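Local atomic coordinates of glycerol dehydratase (Clostridium butyricum, PDB entry 1R9D), a protein that probably acts as a coenzyme B12-independent lyase of the glycyl-radical enzyme family, dehydrating glycerol. Residues Y169-V172 with L173-G176; A263-L266 with F267-H271; N468-I471 with G472-Q476; E486-K489 with A490-A493. All coordinates share one frame; numbering follows the deposited sequence.

Interaction 1 of 4, residues Y169-V172 with L173-G176; sequences YGKV and LRVG
Lys171 O, in the opening turns of helix 169-190, is approached by two backbone N-H groups. Val175 N bonds to Lys171 O at 3.0 Å, the regular i to i+4 alpha-helical bond and nearly straight at 166°, whereas Arg174 N gives only a weak bond to the same oxygen. The better bond of Arg174 N goes to Gly170 O at 3.3 Å. Tyr169 O receives Leu173 N, and Val172 O takes the shortest bond, 2.7 Å from Gly176 N. Two long cations cross at an angle. Lys171 runs fully extended, with CG swung opposite its backbone N (chi1 -180°), while the Arg174 chain bends at chi3 (77°) and folds its guanidinium back until Arg174 NH2 lies 4.2 Å from Lys171 CG. The charged ends stay apart, and Lys171 NZ forms a salt bridge with Glu183, further along the same helix. The end of Tyr169 leads away from residues 173-176, its OH hydrogen-bonded to His271 of helix 260-277; Leu173 packs on Tyr291, Met292 and Tyr295 of helix 288-298. Among the branched side chains, Val175 CG2 comes within 3.2 Å of Lys171 O.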
loop_
_atom_site.group_PDB
_atom_site.type_symbol
_atom_site.label_atom_id
_atom_site.label_comp_id
_atom_site.label_asym_id
_atom_site.label_seq_id
_atom_site.Cartn_x
_atom_site.Cartn_y
_atom_site.Cartn_z
ATOM N N TYR A 169 -2.452 29.113 2.962
ATOM C CA TYR A 169 -1.557 30.137 2.419
ATOM C C TYR A 169 -1.044 31.058 3.521
ATOM O O TYR A 169 0.133 31.417 3.544
ATOM C CB TYR A 169 -2.268 30.996 1.360
ATOM C CG TYR A 169 -2.654 30.283 0.080
ATOM C CD1 TYR A 169 -3.930 29.740 -0.084
ATOM C CD2 TYR A 169 -1.752 30.179 -0.984
ATOM C CE1 TYR A 169 -4.302 29.112 -1.279
ATOM C CE2 TYR A 169 -2.113 29.556 -2.183
ATOM C CZ TYR A 169 -3.390 29.027 -2.323
ATOM O OH TYR A 169 -3.757 28.430 -3.507
ATOM N N GLY A 170 -1.938 31.442 4.427
ATOM C CA GLY A 170 -1.572 32.332 5.514
ATOM C C GLY A 170 -0.436 31.824 6.378
ATOM O O GLY A 170 0.419 32.598 6.806
ATOM N N LYS A 171 -0.420 30.521 6.635
ATOM C CA LYS A 171 0.622 29.927 7.461
ATOM C C LYS A 171 1.984 29.976 6.786
ATOM O O LYS A 171 2.972 30.359 7.408
ATOM C CB LYS A 171 0.280 28.473 7.790
ATOM C CG LYS A 171 1.316 27.776 8.661
ATOM C CD LYS A 171 0.902 26.338 8.948
ATOM C CE LYS A 171 1.899 25.630 9.850
ATOM N NZ LYS A 171 1.492 24.214 10.096
ATOM N N VAL A 172 2.040 29.577 5.520
ATOM C CA VAL A 172 3.301 29.578 4.790
ATOM C C VAL A 172 3.829 30.998 4.584
ATOM O O VAL A 172 5.038 31.221 4.596
ATOM C CB VAL A 172 3.163 28.881 3.421
ATOM C CG1 VAL A 172 4.523 28.838 2.727
ATOM C CG2 VAL A 172 2.624 27.467 3.610
ATOM N N LEU A 173 2.929 31.957 4.393
ATOM C CA LEU A 173 3.350 33.345 4.213
ATOM C C LEU A 173 4.048 33.818 5.481
ATOM O O LEU A 173 4.992 34.609 5.428
ATOM C CB LEU A 173 2.143 34.251 3.922
ATOM C CG LEU A 173 1.574 34.202 2.503
ATOM C CD1 LEU A 173 0.279 34.999 2.432
ATOM C CD2 LEU A 173 2.593 34.767 1.527
ATOM N N ARG A 174 3.589 33.320 6.624
ATOM C CA ARG A 174 4.163 33.708 7.904
ATOM C C ARG A 174 5.486 33.019 8.241
ATOM O O ARG A 174 6.449 33.681 8.632
ATOM C CB ARG A 174 3.168 33.442 9.040
ATOM C CG ARG A 174 3.661 33.916 10.398
ATOM C CD ARG A 174 2.681 33.611 11.519
ATOM N NE ARG A 174 2.702 32.210 11.925
ATOM C CZ ARG A 174 1.724 31.341 11.682
ATOM N NH1 ARG A 174 0.637 31.725 11.025
ATOM N NH2 ARG A 174 1.827 30.088 12.109
ATOM N N VAL A 175 5.537 31.699 8.081
ATOM C CA VAL A 175 6.732 30.935 8.435
ATOM C C VAL A 175 7.654 30.532 7.293
ATOM O O VAL A 175 8.772 30.069 7.531
ATOM C CB VAL A 175 6.346 29.658 9.211
ATOM C CG1 VAL A 175 5.477 30.026 10.406
ATOM C CG2 VAL A 175 5.615 28.691 8.293
ATOM N N GLY A 176 7.189 30.692 6.059
ATOM C CA GLY A 176 8.006 30.335 4.914
ATOM C C GLY A 176 8.241 28.843 4.784
ATOM O O GLY A 176 7.861 28.064 5.661
#

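Interaction 2 of 4, residues A263-L266 with F267-H271; sequences ACQL and FWFIH
Gln265 lies against Phe269 one turn later on helix 260-277, with its amide nitrogen over one face of the ring. From CB, which heads away from residues 267-271, the chain is carried to CG opposite the backbone N (chi1 -179°) and then folds at chi2 (64°), a bend that brings the rest back over the ring. Gln265 CG is 3.6 Å from Phe269 CE2, and CD rides over the same carbon. Gln265 NE2 comes lowest, 3.2 Å from Phe269 CE2, above one face but displaced toward the rim; amide and ring planes are 38° apart, so this is no flat stack. On its other approach NE2 stands near the plane of the Trp268 indole, at its edge. The amide nitrogen is buried yet satisfied, since it donates to Val73 O, and the indole NE1 likewise donates to the neighbouring Gly74 O.

Beneath the side chains the backbone is regular alpha-helix: Phe267 N bonds to Ala263 O at 2.9 Å, Trp268 N to Cys264 O, and Phe269 N to Gln265 O. Ile270 N reaches Leu266 O at 3.0 Å. Ile270 CG1 also lies 3.2 Å from Leu266 O, and Ile270 CD1 ends 4.3 Å from Leu266 CG, an apolar contact one turn apart.

The whole stretch is buried. Leu266 packs against Leu173 and Phe177 of helix 169-190, Phe267 meets Phe288 edge-to-face, and Cys264 touches Met292 of helix 288-298 and Leu310 and Ile314 of helix 304-317.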
loop_
_atom_site.group_PDB
_atom_site.type_symbol
_atom_site.label_atom_id
_atom_site.label_comp_id
_atom_site.label_asym_id
_atom_site.label_seq_id
_atom_site.Cartn_x
_atom_site.Cartn_y
_atom_site.Cartn_z
ATOM N N ALA A 263 4.910 39.283 0.197
ATOM C CA ALA A 263 3.740 38.429 0.407
ATOM C C ALA A 263 3.134 38.024 -0.940
ATOM O O ALA A 263 2.776 36.863 -1.142
ATOM C CB ALA A 263 2.705 39.157 1.260
ATOM N N CYS A 264 3.031 38.976 -1.866
ATOM C CA CYS A 264 2.476 38.690 -3.190
ATOM C C CYS A 264 3.314 37.682 -3.969
ATOM O O CYS A 264 2.780 36.784 -4.625
ATOM C CB CYS A 264 2.350 39.980 -4.018
ATOM S SG CYS A 264 1.027 41.095 -3.496
ATOM N N GLN A 265 4.635 37.830 -3.911
ATOM C CA GLN A 265 5.511 36.919 -4.635
ATOM C C GLN A 265 5.528 35.523 -4.020
ATOM O O GLN A 265 5.516 34.530 -4.740
ATOM C CB GLN A 265 6.938 37.470 -4.693
ATOM C CG GLN A 265 7.897 36.561 -5.454
ATOM C CD GLN A 265 7.528 36.414 -6.920
ATOM O OE1 GLN A 265 7.753 37.320 -7.726
ATOM N NE2 GLN A 265 6.956 35.271 -7.272
ATOM N N LEU A 266 5.558 35.446 -2.693
ATOM C CA LEU A 266 5.574 34.150 -2.022
ATOM C C LEU A 266 4.238 33.438 -2.246
ATOM O O LEU A 266 4.190 32.217 -2.427
ATOM C CB LEU A 266 5.852 34.329 -0.523
ATOM C CG LEU A 266 5.914 33.052 0.329
ATOM C CD1 LEU A 266 6.808 32.012 -0.330
ATOM C CD2 LEU A 266 6.427 33.401 1.715
ATOM N N PHE A 267 3.154 34.209 -2.243
ATOM C CA PHE A 267 1.833 33.638 -2.486
ATOM C C PHE A 267 1.853 32.916 -3.829
ATOM O O PHE A 267 1.450 31.760 -3.929
ATOM C CB PHE A 267 0.761 34.731 -2.538
ATOM C CG PHE A 267 -0.517 34.284 -3.185
ATOM C CD1 PHE A 267 -1.433 33.502 -2.486
ATOM C CD2 PHE A 267 -0.777 34.593 -4.519
ATOM C CE1 PHE A 267 -2.586 33.033 -3.111
ATOM C CE2 PHE A 267 -1.923 34.129 -5.150
ATOM C CZ PHE A 267 -2.831 33.343 -4.439
ATOM N N TRP A 268 2.322 33.602 -4.869
ATOM C CA TRP A 268 2.353 32.996 -6.190
ATOM C C TRP A 268 3.233 31.753 -6.270
ATOM O O TRP A 268 2.875 30.797 -6.952
ATOM C CB TRP A 268 2.781 34.010 -7.262
ATOM C CG TRP A 268 2.765 33.396 -8.625
ATOM C CD1 TRP A 268 3.847 33.099 -9.408
ATOM C CD2 TRP A 268 1.618 32.884 -9.315
ATOM N NE1 TRP A 268 3.444 32.428 -10.536
ATOM C CE2 TRP A 268 2.081 32.282 -10.505
ATOM C CE3 TRP A 268 0.242 32.872 -9.040
ATOM C CZ2 TRP A 268 1.216 31.670 -11.423
ATOM C CZ3 TRP A 268 -0.618 32.263 -9.953
ATOM C CH2 TRP A 268 -0.126 31.670 -11.129
ATOM N N PHE A 269 4.377 31.749 -5.590
ATOM C CA PHE A 269 5.235 30.567 -5.633
ATOM C C PHE A 269 4.527 29.379 -4.984
ATOM O O PHE A 269 4.612 28.257 -5.472
ATOM C CB PHE A 269 6.577 30.821 -4.933
ATOM C CG PHE A 269 7.597 31.502 -5.808
ATOM C CD1 PHE A 269 7.899 30.993 -7.071
ATOM C CD2 PHE A 269 8.261 32.641 -5.367
ATOM C CE1 PHE A 269 8.851 31.613 -7.887
ATOM C CE2 PHE A 269 9.214 33.268 -6.174
ATOM C CZ PHE A 269 9.508 32.753 -7.435
ATOM N N ILE A 270 3.834 29.621 -3.877
ATOM C CA ILE A 270 3.101 28.540 -3.219
ATOM C C ILE A 270 2.076 27.987 -4.212
ATOM O O ILE A 270 2.023 26.782 -4.475
ATOM C CB ILE A 270 2.337 29.046 -1.975
ATOM C CG1 ILE A 270 3.319 29.493 -0.895
ATOM C CG2 ILE A 270 1.429 27.947 -1.442
ATOM C CD1 ILE A 270 2.666 30.256 0.235
ATOM N N HIS A 271 1.269 28.886 -4.766
ATOM C CA HIS A 271 0.228 28.511 -5.721
ATOM C C HIS A 271 0.803 27.812 -6.948
ATOM O O HIS A 271 0.310 26.768 -7.376
ATOM C CB HIS A 271 -0.551 29.757 -6.155
ATOM C CG HIS A 271 -1.829 29.451 -6.873
ATOM N ND1 HIS A 271 -2.995 29.124 -6.211
ATOM C CD2 HIS A 271 -2.120 29.402 -8.195
ATOM C CE1 HIS A 271 -3.949 28.889 -7.095
ATOM N NE2 HIS A 271 -3.445 29.051 -8.306
#

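Interaction 3 of 4, residues N468-I471 with G472-Q476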
loop_
_atom_site.group_PDB
_atom_site.type_symbol
_atom_site.label_atom_id
_atom_site.label_comp_id
_atom_site.label_asym_id
_atom_site.label_seq_id
_atom_site.Cartn_x
_atom_site.Cartn_y
_atom_site.Cartn_z
ATOM N N ASN A 468 -31.676 -1.428 -26.022
ATOM C CA ASN A 468 -31.875 -2.868 -26.102
ATOM C C ASN A 468 -31.018 -3.652 -25.114
ATOM O O ASN A 468 -30.549 -4.748 -25.419
ATOM C CB ASN A 468 -31.604 -3.351 -27.530
ATOM C CG ASN A 468 -32.493 -2.664 -28.552
ATOM O OD1 ASN A 468 -33.721 -2.769 -28.498
ATOM N ND2 ASN A 468 -31.877 -1.954 -29.490
ATOM N N LYS A 469 -30.813 -3.086 -23.929
ATOM C CA LYS A 469 -30.035 -3.748 -22.887
ATOM C C LYS A 469 -30.519 -3.275 -21.521
ATOM O O LYS A 469 -30.849 -2.104 -21.337
ATOM C CB LYS A 469 -28.535 -3.460 -23.060
ATOM C CG LYS A 469 -28.172 -1.989 -23.054
ATOM C CD LYS A 469 -26.687 -1.752 -23.315
ATOM C CE LYS A 469 -26.389 -0.254 -23.357
ATOM N NZ LYS A 469 -24.943 0.060 -23.544
ATOM N N GLN A 470 -30.585 -4.197 -20.569
ATOM C CA GLN A 470 -31.042 -3.871 -19.224
ATOM C C GLN A 470 -29.863 -3.326 -18.420
ATOM O O GLN A 470 -29.118 -4.093 -17.810
ATOM C CB GLN A 470 -31.607 -5.133 -18.562
ATOM C CG GLN A 470 -32.357 -4.913 -17.256
ATOM C CD GLN A 470 -33.642 -4.122 -17.439
ATOM O OE1 GLN A 470 -34.400 -4.352 -18.384
ATOM N NE2 GLN A 470 -33.901 -3.193 -16.525
ATOM N N ILE A 471 -29.692 -2.004 -18.422
ATOM C CA ILE A 471 -28.586 -1.377 -17.700
ATOM C C ILE A 471 -28.913 -1.029 -16.250
ATOM O O ILE A 471 -28.011 -0.923 -15.416
ATOM C CB ILE A 471 -28.091 -0.090 -18.411
ATOM C CG1 ILE A 471 -29.193 0.976 -18.417
ATOM C CG2 ILE A 471 -27.653 -0.422 -19.831
ATOM C CD1 ILE A 471 -28.731 2.332 -18.936
ATOM N N GLY A 472 -30.195 -0.850 -15.951
ATOM C CA GLY A 472 -30.593 -0.524 -14.593
ATOM C C GLY A 472 -31.489 -1.592 -13.994
ATOM O O GLY A 472 -31.744 -2.610 -14.631
ATOM N N PRO A 473 -31.978 -1.396 -12.759
ATOM C CA PRO A 473 -32.853 -2.386 -12.126
ATOM C C PRO A 473 -34.105 -2.551 -12.976
ATOM O O PRO A 473 -34.497 -1.627 -13.694
ATOM C CB PRO A 473 -33.182 -1.749 -10.776
ATOM C CG PRO A 473 -31.999 -0.887 -10.505
ATOM C CD PRO A 473 -31.708 -0.274 -11.847
ATOM N N LYS A 474 -34.728 -3.720 -12.916
ATOM C CA LYS A 474 -35.945 -3.914 -13.686
ATOM C C LYS A 474 -37.106 -3.512 -12.789
ATOM O O LYS A 474 -37.701 -4.343 -12.105
ATOM C CB LYS A 474 -36.105 -5.368 -14.133
ATOM C CG LYS A 474 -37.160 -5.518 -15.223
ATOM C CD LYS A 474 -37.336 -6.956 -15.672
ATOM C CE LYS A 474 -38.401 -7.055 -16.758
ATOM N NZ LYS A 474 -38.676 -8.470 -17.141
ATOM N N THR A 475 -37.398 -2.218 -12.775
ATOM C CA THR A 475 -38.485 -1.692 -11.969
ATOM C C THR A 475 -39.825 -1.911 -12.671
ATOM O O THR A 475 -39.871 -2.274 -13.846
ATOM C CB THR A 475 -38.279 -0.191 -11.692
ATOM O OG1 THR A 475 -37.881 0.469 -12.901
ATOM C CG2 THR A 475 -37.201 0.008 -10.625
ATOM N N GLN A 476 -40.910 -1.701 -11.938
ATOM C CA GLN A 476 -42.257 -1.880 -12.476
ATOM C C GLN A 476 -42.462 -1.235 -13.848
ATOM O O GLN A 476 -42.064 -0.090 -14.074
ATOM C CB GLN A 476 -43.273 -1.316 -11.484
ATOM C CG GLN A 476 -44.681 -1.182 -12.030
ATOM C CD GLN A 476 -45.639 -0.617 -11.007
ATOM O OE1 GLN A 476 -45.323 0.350 -10.314
ATOM N NE2 GLN A 476 -46.825 -1.211 -10.914
#
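From Gln470 the backbone runs irregularly through Ile471, Gly472 and Pro473 into an inverse gamma turn centred on Lys474, all within the loop between helices 453-461 and 484-516. The turn carries a weak bond of 3.1 Å from Thr475 N to Pro473 O.

One side chain bridges the two halves of the loop. Gln470 has CG opposite its backbone N (chi1 -169°), and a bend at chi2 (66°) curls the amide forward over the next residues. Gln470 NE2 then donates to Gly472 O at 2.9 Å, a nearly straight bond. The acceptor lies almost in the plane of the Gln470 amide, but the nitrogen approaches the Gly472 carbonyl from above, 49° out of its plane, so the bond does not follow a lone pair. Gln470 CG also sits 3.5 Å from Gly472 O, and the folded chain therefore covers that oxygen with carbon as well as nitrogen.

A second bond from Gln470 NE2 goes to Ser463 O, so the amide ties the loop to the chain just after helix 453-461; Gly472 adds backbone hydrogen bonds with Gly464. Gln494 of helix 484-516 donates through NE2 to both Pro473 O and Thr475 OG1. Although the contact is at the surface, Gly472 itself is buried. Beyond the Gly472 carbonyl the extended chain of Lys474 leads away from residues 468-471, but at its base Lys474 CB passes 3.9 Å from Gln470 NE2.

Interaction 4 of 4, residues E486-K489 with A490-A493; sequences EFMK and AYKA
Met488 and Tyr491, one turn apart on helix 484-516, lie side by side with their ends pointing the same way, forming a Met-aromatic contact. Tyr491 holds its ring opposite the backbone N (chi1 171°). The Met488 chain instead coils, with successive bends at chi2 (-55°) and chi3 that turn the thioether toward the tyrosine. Its methyl makes the closest side-chain approach of the pair, Met488 CE touching Tyr491 CD2 at 4.0 Å, and Met488 SD stands 5.2 Å from the centroid of the Tyr491 ring. The sulfur approaches obliquely, 43° off the ring normal.

The helix sets this spacing through its backbone bonds. Tyr491 N reaches Phe487 O at 2.9 Å, Lys492 N reaches Met488 O at 3.0 Å, Ala490 N bonds to Glu486 O, and Ala493 N to Lys489 O. All four join residues four apart, the regular alpha-helical pattern, and they put Met488 and Tyr491 three residues apart on one flank of the helix. Tyr491 CB lies 3.5 Å from Met488 O. The exposed Lys492 touches Glu623 of helix 607-624.

Tyr491, which is buried, packs on Ile456 and Thr460 of helix 453-461 and on Ile556 of helix 553-569, while its OH bonds to Gly616 O of helix 607-624. Phe487 touches Thr460 and Leu560 of the first two of these helices. Met488 touches Leu560 of helix 553-569 and Glu615 of helix 607-624, so the Met-aromatic pair meets both of these helices.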
loop_
_atom_site.group_PDB
_atom_site.type_symbol
_atom_site.label_atom_id
_atom_site.label_comp_id
_atom_site.label_asym_id
_atom_site.label_seq_id
_atom_site.Cartn_x
_atom_site.Cartn_y
_atom_site.Cartn_z
ATOM N N GLU A 486 -46.282 5.132 -7.463
ATOM C CA GLU A 486 -45.562 3.983 -8.005
ATOM C C GLU A 486 -44.425 4.480 -8.886
ATOM O O GLU A 486 -43.378 3.841 -8.993
ATOM C CB GLU A 486 -46.489 3.104 -8.846
ATOM C CG GLU A 486 -47.615 2.432 -8.078
ATOM C CD GLU A 486 -48.493 1.588 -8.989
ATOM O OE1 GLU A 486 -49.022 2.142 -9.977
ATOM O OE2 GLU A 486 -48.654 0.377 -8.722
ATOM N N PHE A 487 -44.649 5.622 -9.526
ATOM C CA PHE A 487 -43.646 6.216 -10.398
ATOM C C PHE A 487 -42.457 6.699 -9.571
ATOM O O PHE A 487 -41.308 6.408 -9.894
ATOM C CB PHE A 487 -44.239 7.395 -11.167
ATOM C CG PHE A 487 -43.312 7.959 -12.200
ATOM C CD1 PHE A 487 -43.168 7.336 -13.436
ATOM C CD2 PHE A 487 -42.551 9.088 -11.927
ATOM C CE1 PHE A 487 -42.278 7.829 -14.386
ATOM C CE2 PHE A 487 -41.655 9.591 -12.872
ATOM C CZ PHE A 487 -41.518 8.958 -14.104
ATOM N N MET A 488 -42.741 7.438 -8.505
ATOM C CA MET A 488 -41.687 7.952 -7.641
ATOM C C MET A 488 -40.890 6.831 -6.982
ATOM O O MET A 488 -39.708 7.001 -6.685
ATOM C CB MET A 488 -42.272 8.874 -6.567
ATOM C CG MET A 488 -42.758 10.218 -7.098
ATOM S SD MET A 488 -41.482 11.128 -8.015
ATOM C CE MET A 488 -40.397 11.661 -6.668
ATOM N N LYS A 489 -41.534 5.691 -6.748
ATOM C CA LYS A 489 -40.847 4.557 -6.134
ATOM C C LYS A 489 -39.853 3.954 -7.116
ATOM O O LYS A 489 -38.751 3.555 -6.731
ATOM C CB LYS A 489 -41.849 3.490 -5.690
ATOM C CG LYS A 489 -42.709 3.930 -4.530
ATOM C CD LYS A 489 -43.585 2.807 -4.007
ATOM C CE LYS A 489 -44.404 3.275 -2.811
ATOM N NZ LYS A 489 -45.321 2.209 -2.315
ATOM N N ALA A 490 -40.247 3.891 -8.384
ATOM C CA ALA A 490 -39.382 3.351 -9.424
ATOM C C ALA A 490 -38.220 4.320 -9.657
ATOM O O ALA A 490 -37.083 3.904 -9.871
ATOM C CB ALA A 490 -40.171 3.155 -10.712
ATOM N N TYR A 491 -38.529 5.613 -9.623
ATOM C CA TYR A 491 -37.539 6.672 -9.801
ATOM C C TYR A 491 -36.466 6.519 -8.723
ATOM O O TYR A 491 -35.266 6.564 -9.008
ATOM C CB TYR A 491 -38.235 8.031 -9.676
ATOM C CG TYR A 491 -37.332 9.249 -9.629
ATOM C CD1 TYR A 491 -36.630 9.675 -10.754
ATOM C CD2 TYR A 491 -37.222 10.003 -8.462
ATOM C CE1 TYR A 491 -35.842 10.832 -10.719
ATOM C CE2 TYR A 491 -36.443 11.156 -8.415
ATOM C CZ TYR A 491 -35.758 11.565 -9.544
ATOM O OH TYR A 491 -35.001 12.715 -9.495
ATOM N N LYS A 492 -36.907 6.330 -7.483
ATOM C CA LYS A 492 -35.984 6.161 -6.367
ATOM C C LYS A 492 -35.129 4.902 -6.519
ATOM O O LYS A 492 -33.950 4.902 -6.158
ATOM C CB LYS A 492 -36.759 6.116 -5.046
ATOM C CG LYS A 492 -35.894 5.923 -3.800
ATOM C CD LYS A 492 -36.702 6.220 -2.543
ATOM C CE LYS A 492 -35.944 5.888 -1.269
ATOM N NZ LYS A 492 -35.884 4.421 -1.010
ATOM N N ALA A 493 -35.716 3.838 -7.063
ATOM C CA ALA A 493 -34.994 2.582 -7.258
ATOM C C ALA A 493 -33.892 2.722 -8.307
ATOM O O ALA A 493 -32.806 2.147 -8.159
ATOM C CB ALA A 493 -35.962 1.476 -7.660
#

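The four contacts form two touching pairs, set on opposite sides of the chain's centre. Interactions 1 and 2 lie on helices 169-190 and 260-277, which touch: Val172 CG1 packs 3.4 Å from Ile270 CD1, and the Tyr169 and Phe267 rings meet. Interaction 2 is fully buried, with its polar amide satisfied by backbone, whereas interaction 1 is partly buried and carries an exposed arginine and a lysine paired with Glu183. Interactions 3 and 4 link a surface loop to the helix that follows it: Thr475 CG2 lies 3.5 Å from Ala493 CB, and a weak hydrogen bond links Gln476 to Glu486. Interaction 3 relies on side-chain-to-backbone bonding; interaction 4 combines helical bonds with sulfur-aromatic packing.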